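Local coordinates for protein D-aminopeptidase (Bacillus subtilis, PDB 1HI9) that hydrolyses N-terminal residues of peptides containing D-amino acids, as a decameric zinc-dependent aminopeptidase whose active sites lie in a central chamber, at residues 15-18 with 19-22; 31-34 with 35-39; 188-191 with 192-196. All blocks are in the same frame, centred on the assembly; numbering follows the deposited sequence.

All three contacts are local, between side chains and backbone groups a few residues apart, but they differ in setting. Interaction 1 is a buried loop turn near the zinc site, in which a carboxylate and a backbone carbonyl collect hydrogen bonds. Interactions 2 and 3 are turns of two alpha-helices, 28-48 and 187-203, and each has a threonine hydroxyl bonded to the carbonyl four residues earlier. Interaction 2 is mostly buried; interaction 3 is partly open, with long charged chains on its outer side. Leu15 of interaction 1 packs on Ile34 of interaction 2, while Glu38 and Arg190 form a salt bridge joining interactions 2 and 3. Interactions 1 and 3 do not touch.

Interaction 1: 15-18 with 19-22; sequences LPDD and TFVD
Asp17 and Phe20 close the first of two overlapping turns: Phe20 N donates to Asp17 O over 3.2 Å. Asp18 O is then shared by Val21 N, which stands well above the carbonyl plane, and by Asp22 N at 2.9 Å, only slightly tilted from it. Asp18 and Thr19 have the backbone angles of the central pair of a type I beta turn. With CG set between its backbone N and carbonyl carbon (chi1 55°), Asp17 curls its carboxylate over this turn. OD2 of Asp17 takes two donors, Thr19 N at 2.9 Å through its anti lone pair and Thr19 OG1 at 2.5 Å nearly end-on, while OD1 bonds Asn64 of a neighbouring subunit. Pro16 CD makes a CH-pi contact over one face of the Phe20 ring, 4.0 Å from its centroid, and Asp17 OD2 lies at the ring's edge. Leu15 CD2 meets Phe20 CD2 obliquely at 3.7 Å. Val21 O bonds NE2 of His60, a zinc ligand, placing the loop in the second shell of the metal site. The bond from Thr19 N to the Asp17 carboxylate, two residues back, defines an Asx turn, here fused to a beta turn beside the two-zinc centre.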
loop_
_atom_site.group_PDB
_atom_site.type_symbol
_atom_site.label_atom_id
_atom_site.label_comp_id
_atom_site.label_asym_id
_atom_site.label_seq_id
_atom_site.Cartn_x
_atom_site.Cartn_y
_atom_site.Cartn_z
ATOM N N LEU A 15 -4.982 21.924 22.289
ATOM C CA LEU A 15 -4.788 20.549 21.828
ATOM C C LEU A 15 -5.546 19.517 22.688
ATOM O O LEU A 15 -5.240 19.321 23.855
ATOM C CB LEU A 15 -3.287 20.225 21.796
ATOM C CG LEU A 15 -2.376 21.341 21.259
ATOM C CD1 LEU A 15 -0.961 20.801 21.057
ATOM C CD2 LEU A 15 -2.929 21.890 19.947
ATOM N N PRO A 16 -6.548 18.847 22.105
ATOM C CA PRO A 16 -7.345 17.848 22.822
ATOM C C PRO A 16 -6.867 16.408 22.757
ATOM O O PRO A 16 -7.047 15.650 23.710
ATOM C CB PRO A 16 -8.714 17.996 22.185
ATOM C CG PRO A 16 -8.350 18.228 20.750
ATOM C CD PRO A 16 -7.207 19.234 20.846
ATOM N N ASP A 17 -6.271 16.020 21.634
ATOM C CA ASP A 17 -5.828 14.635 21.465
ATOM C C ASP A 17 -4.515 14.489 20.706
ATOM O O ASP A 17 -3.915 15.475 20.300
ATOM C CB ASP A 17 -6.933 13.835 20.774
ATOM C CG ASP A 17 -7.370 14.463 19.462
ATOM O OD1 ASP A 17 -8.560 14.831 19.343
ATOM O OD2 ASP A 17 -6.521 14.582 18.547
ATOM N N ASP A 18 -4.086 13.253 20.494
ATOM C CA ASP A 18 -2.815 13.015 19.836
ATOM C C ASP A 18 -2.743 13.326 18.343
ATOM O O ASP A 18 -1.659 13.302 17.772
ATOM C CB ASP A 18 -2.343 11.582 20.106
ATOM C CG ASP A 18 -3.116 10.543 19.321
ATOM O OD1 ASP A 18 -4.207 10.844 18.813
ATOM O OD2 ASP A 18 -2.631 9.397 19.216
ATOM N N THR A 19 -3.870 13.623 17.705
ATOM C CA THR A 19 -3.824 13.963 16.295
ATOM C C THR A 19 -3.078 15.299 16.156
ATOM O O THR A 19 -2.643 15.656 15.070
ATOM C CB THR A 19 -5.229 14.122 15.672
ATOM O OG1 THR A 19 -5.874 15.280 16.218
ATOM C CG2 THR A 19 -6.088 12.885 15.962
ATOM N N PHE A 20 -2.942 16.030 17.262
ATOM C CA PHE A 20 -2.238 17.303 17.270
ATOM C C PHE A 20 -0.774 17.181 17.738
ATOM O O PHE A 20 -0.002 18.121 17.580
ATOM C CB PHE A 20 -2.939 18.318 18.191
ATOM C CG PHE A 20 -4.269 18.808 17.688
ATOM C CD1 PHE A 20 -5.400 18.011 17.790
ATOM C CD2 PHE A 20 -4.391 20.076 17.118
ATOM C CE1 PHE A 20 -6.630 18.457 17.339
ATOM C CE2 PHE A 20 -5.625 20.533 16.661
ATOM C CZ PHE A 20 -6.743 19.719 16.774
ATOM N N VAL A 21 -0.384 16.048 18.315
ATOM C CA VAL A 21 0.989 15.909 18.811
ATOM C C VAL A 21 1.795 14.790 18.169
ATOM O O VAL A 21 2.995 14.691 18.377
ATOM C CB VAL A 21 1.010 15.683 20.347
ATOM C CG1 VAL A 21 0.102 16.689 21.027
ATOM C CG2 VAL A 21 0.580 14.263 20.677
ATOM N N ASP A 22 1.139 13.941 17.396
ATOM C CA ASP A 22 1.823 12.831 16.745
ATOM C C ASP A 22 2.252 13.316 15.357
ATOM O O ASP A 22 1.396 13.586 14.519
ATOM C CB ASP A 22 0.855 11.654 16.627
ATOM C CG ASP A 22 1.527 10.380 16.175
ATOM O OD1 ASP A 22 2.292 10.423 15.183
ATOM O OD2 ASP A 22 1.270 9.332 16.811
#

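Interaction 2: 31-34 with 35-39; sequences GRLI and MTEEA
Arg32 O is gripped twice by Thr36: OG1 donates to it over 2.8 Å, nearly in line with the carbonyl bond, and Thr36 N donates over 3.0 Å from well above the carbonyl plane. The hydroxyl can reach back because OG1 lies beside the threonine's own backbone N, opposite its carbonyl carbon (chi1 -62°). Having given its proton to Arg32 O, OG1 is also bonded to Met67 N in a loop, so the buried hydroxyl is used in both directions. The flanking backbone bonds have the regular i to i+4 pattern of an alpha-helix: Met35 N to Gly31 O at 2.8 Å, Glu37 N to Leu33 O with an N-H...O angle of 165°, and Glu38 N to Ile34 O. One turn apart, Leu33 and Glu37 lie side by side and point the same way. The methyl CD2 of Leu33 rests against the carboxylate, 3.5 Å from Glu37 OE1, while CG of Glu37 covers Leu33 O at 3.4 Å. This is van der Waals contact, with the apolar branch lying along the acid. Met35 passes its CB by Gly31 O at 3.4 Å, then runs out extended from the turn toward Met9 and Leu66; its side chain comes within about 5 Å of that of His60, a zinc ligand. Arg32 leaves the helix in a different direction, its NH1 bonded to Asn27 of a neighbouring subunit. Glu38 OE1 shares a hydrogen bond with Ser13 OG and a salt bridge with Arg190 NH1. Helix 28-48 is the crossover between the adjacent parallel strands 2-7 and 53-58. Glu38 and Ala39 pack on Leu101 of strand 97-103, Glu37 and Glu38 face helix 187-203, and Ile34 touches Glu69 of another neighbouring subunit.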
loop_
_atom_site.group_PDB
_atom_site.type_symbol
_atom_site.label_atom_id
_atom_site.label_comp_id
_atom_site.label_asym_id
_atom_site.label_seq_id
_atom_site.Cartn_x
_atom_site.Cartn_y
_atom_site.Cartn_z
ATOM N N GLY A 31 -0.685 21.786 15.272
ATOM C CA GLY A 31 -0.213 21.656 16.635
ATOM C C GLY A 31 1.129 22.313 16.895
ATOM O O GLY A 31 1.267 23.063 17.857
ATOM N N ARG A 32 2.120 22.044 16.049
ATOM C CA ARG A 32 3.438 22.626 16.266
ATOM C C ARG A 32 3.443 24.128 16.034
ATOM O O ARG A 32 4.301 24.841 16.554
ATOM C CB ARG A 32 4.486 21.937 15.393
ATOM C CG ARG A 32 4.352 22.158 13.915
ATOM C CD ARG A 32 5.419 21.367 13.174
ATOM N NE ARG A 32 5.342 21.598 11.734
ATOM C CZ ARG A 32 6.039 20.929 10.822
ATOM N NH1 ARG A 32 6.881 19.965 11.193
ATOM N NH2 ARG A 32 5.883 21.231 9.537
ATOM N N LEU A 33 2.467 24.609 15.274
ATOM C CA LEU A 33 2.363 26.032 15.017
ATOM C C LEU A 33 1.895 26.676 16.318
ATOM O O LEU A 33 2.486 27.641 16.808
ATOM C CB LEU A 33 1.351 26.299 13.904
ATOM C CG LEU A 33 1.608 27.541 13.037
ATOM C CD1 LEU A 33 0.418 27.749 12.117
ATOM C CD2 LEU A 33 1.828 28.774 13.894
ATOM N N ILE A 34 0.831 26.124 16.887
ATOM C CA ILE A 34 0.293 26.637 18.142
ATOM C C ILE A 34 1.348 26.525 19.250
ATOM O O ILE A 34 1.516 27.441 20.058
ATOM C CB ILE A 34 -0.980 25.856 18.528
ATOM C CG1 ILE A 34 -2.038 26.077 17.444
ATOM C CG2 ILE A 34 -1.492 26.299 19.904
ATOM C CD1 ILE A 34 -3.218 25.129 17.513
ATOM N N MET A 35 2.065 25.405 19.268
ATOM C CA MET A 35 3.113 25.162 20.256
ATOM C C MET A 35 4.211 26.221 20.192
ATOM O O MET A 35 4.652 26.734 21.215
ATOM C CB MET A 35 3.741 23.787 20.029
ATOM C CG MET A 35 4.916 23.476 20.950
ATOM S SD MET A 35 5.700 21.925 20.517
ATOM C CE MET A 35 6.718 21.610 21.920
ATOM N N THR A 36 4.665 26.524 18.980
ATOM C CA THR A 36 5.707 27.517 18.799
ATOM C C THR A 36 5.215 28.882 19.269
ATOM O O THR A 36 5.925 29.601 19.970
ATOM C CB THR A 36 6.137 27.595 17.330
ATOM O OG1 THR A 36 6.673 26.328 16.936
ATOM C CG2 THR A 36 7.201 28.673 17.132
ATOM N N GLU A 37 3.988 29.231 18.906
ATOM C CA GLU A 37 3.447 30.514 19.314
ATOM C C GLU A 37 3.242 30.598 20.816
ATOM O O GLU A 37 3.472 31.652 21.409
ATOM C CB GLU A 37 2.152 30.791 18.561
ATOM C CG GLU A 37 2.416 30.981 17.078
ATOM C CD GLU A 37 1.182 31.332 16.296
ATOM O OE1 GLU A 37 0.181 30.583 16.391
ATOM O OE2 GLU A 37 1.218 32.357 15.584
ATOM N N GLU A 38 2.830 29.490 21.428
ATOM C CA GLU A 38 2.624 29.452 22.871
ATOM C C GLU A 38 3.937 29.769 23.573
ATOM O O GLU A 38 3.969 30.549 24.515
ATOM C CB GLU A 38 2.123 28.072 23.316
ATOM C CG GLU A 38 1.987 27.934 24.831
ATOM C CD GLU A 38 0.733 27.162 25.247
ATOM O OE1 GLU A 38 -0.362 27.474 24.742
ATOM O OE2 GLU A 38 0.834 26.253 26.093
ATOM N N ALA A 39 5.016 29.164 23.094
ATOM C CA ALA A 39 6.327 29.397 23.669
ATOM C C ALA A 39 6.752 30.857 23.489
ATOM O O ALA A 39 7.375 31.439 24.380
ATOM C CB ALA A 39 7.362 28.464 23.026
#

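Interaction 3: 188-191 with 192-196; sequences AKRG and RLLTE
Gly191 O receives two bonds from Thr195, OG1 at 2.7 Å and N at 2.8 Å, which approach from opposite faces of the carbonyl plane. A valine in place of Thr195 would keep the bulk but is likely to leave Gly191 O with the backbone N-H as its remaining partner from that residue. Leu194 N donates to Arg190 O at 2.8 Å with an N-H...O angle of 166°, and Leu193 N meets Lys189 O almost straight, at 177°. The backbone bonds are those of alpha-helix 187-203, which packs against the mixed beta sheet and alongside helix 28-48. Two charged ends are held elsewhere: Arg190 NH1 by Glu38 of helix 28-48, and Lys189 NZ by a salt bridge with Glu74 of a neighbouring subunit. With its CG opposite the carbonyl carbon (chi1 -67°), Leu194 folds back along the helix; that CG sits 3.2 Å from Arg190 O, and CD1 lies 3.6 Å from Arg190 NH1, oblique to the guanidinium. Its branches go on to touch Ala171 and Val173 of strand 169-176 and Met150 of strand 148-152. On the outer side Arg192 runs back over the previous turn. Ala188 O lies over the rim of one guanidinium face, and Arg192 NH1 approaches Lys189 CG to 3.4 Å. Lys189 NZ, a like charge, lies 4.0 Å from Arg192 NH1 near the guanidinium plane, a repulsion that its salt bridge probably offsets.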
loop_
_atom_site.group_PDB
_atom_site.type_symbol
_atom_site.label_atom_id
_atom_site.label_comp_id
_atom_site.label_asym_id
_atom_site.label_seq_id
_atom_site.Cartn_x
_atom_site.Cartn_y
_atom_site.Cartn_z
ATOM N N ALA A 188 -5.588 33.479 21.874
ATOM C CA ALA A 188 -5.258 34.812 22.363
ATOM C C ALA A 188 -5.454 34.913 23.872
ATOM O O ALA A 188 -4.683 35.579 24.555
ATOM C CB ALA A 188 -6.123 35.853 21.655
ATOM N N LYS A 189 -6.490 34.248 24.377
ATOM C CA LYS A 189 -6.815 34.267 25.799
ATOM C C LYS A 189 -5.725 33.566 26.607
ATOM O O LYS A 189 -5.314 34.039 27.663
ATOM C CB LYS A 189 -8.159 33.578 26.034
ATOM C CG LYS A 189 -9.136 34.359 26.897
ATOM C CD LYS A 189 -10.436 33.594 27.057
ATOM C CE LYS A 189 -11.458 34.375 27.861
ATOM N NZ LYS A 189 -11.844 35.638 27.174
ATOM N N ARG A 190 -5.267 32.431 26.102
ATOM C CA ARG A 190 -4.224 31.670 26.763
ATOM C C ARG A 190 -2.943 32.504 26.761
ATOM O O ARG A 190 -2.123 32.420 27.678
ATOM C CB ARG A 190 -3.968 30.381 25.995
ATOM C CG ARG A 190 -2.997 30.603 24.852
ATOM C CD ARG A 190 -3.308 29.781 23.628
ATOM N NE ARG A 190 -2.437 30.125 22.495
ATOM C CZ ARG A 190 -1.102 30.100 22.518
ATOM N NH1 ARG A 190 -0.456 29.758 23.626
ATOM N NH2 ARG A 190 -0.414 30.380 21.415
ATOM N N GLY A 191 -2.779 33.292 25.701
ATOM C CA GLY A 191 -1.608 34.136 25.557
ATOM C C GLY A 191 -1.490 35.127 26.692
ATOM O O GLY A 191 -0.410 35.320 27.252
ATOM N N ARG A 192 -2.603 35.769 27.027
ATOM C CA ARG A 192 -2.605 36.734 28.116
ATOM C C ARG A 192 -2.261 36.001 29.401
ATOM O O ARG A 192 -1.371 36.418 30.144
ATOM C CB ARG A 192 -3.977 37.385 28.257
ATOM C CG ARG A 192 -4.452 38.116 27.025
ATOM C CD ARG A 192 -5.833 38.681 27.308
ATOM N NE ARG A 192 -6.528 38.916 26.070
ATOM C CZ ARG A 192 -7.705 38.452 25.655
ATOM N NH1 ARG A 192 -8.487 37.646 26.364
ATOM N NH2 ARG A 192 -8.080 38.830 24.450
ATOM N N LEU A 193 -2.965 34.900 29.650
ATOM C CA LEU A 193 -2.729 34.102 30.840
ATOM C C LEU A 193 -1.245 33.781 30.983
ATOM O O LEU A 193 -0.651 34.006 32.039
ATOM C CB LEU A 193 -3.538 32.806 30.783
ATOM C CG LEU A 193 -3.351 31.873 31.995
ATOM C CD1 LEU A 193 -3.710 32.623 33.280
ATOM C CD2 LEU A 193 -4.221 30.635 31.843
ATOM N N LEU A 194 -0.648 33.266 29.915
ATOM C CA LEU A 194 0.769 32.912 29.937
ATOM C C LEU A 194 1.639 34.143 30.167
ATOM O O LEU A 194 2.610 34.094 30.923
ATOM C CB LEU A 194 1.160 32.223 28.625
ATOM C CG LEU A 194 0.529 30.834 28.395
ATOM C CD1 LEU A 194 0.736 30.377 26.958
ATOM C CD2 LEU A 194 1.146 29.846 29.365
ATOM N N THR A 195 1.282 35.248 29.514
ATOM C CA THR A 195 2.020 36.496 29.658
ATOM C C THR A 195 2.021 36.981 31.110
ATOM O O THR A 195 3.077 37.275 31.675
ATOM C CB THR A 195 1.422 37.597 28.769
ATOM O OG1 THR A 195 1.502 37.185 27.402
ATOM C CG2 THR A 195 2.196 38.906 28.944
ATOM N N GLU A 196 0.832 37.061 31.705
ATOM C CA GLU A 196 0.694 37.503 33.092
ATOM C C GLU A 196 1.415 36.546 34.037
ATOM O O GLU A 196 2.217 36.967 34.868
ATOM C CB GLU A 196 -0.782 37.576 33.488
ATOM C CG GLU A 196 -1.663 38.328 32.503
ATOM C CD GLU A 196 -3.144 38.277 32.877
ATOM O OE1 GLU A 196 -3.622 37.186 33.280
ATOM O OE2 GLU A 196 -3.831 39.323 32.758
#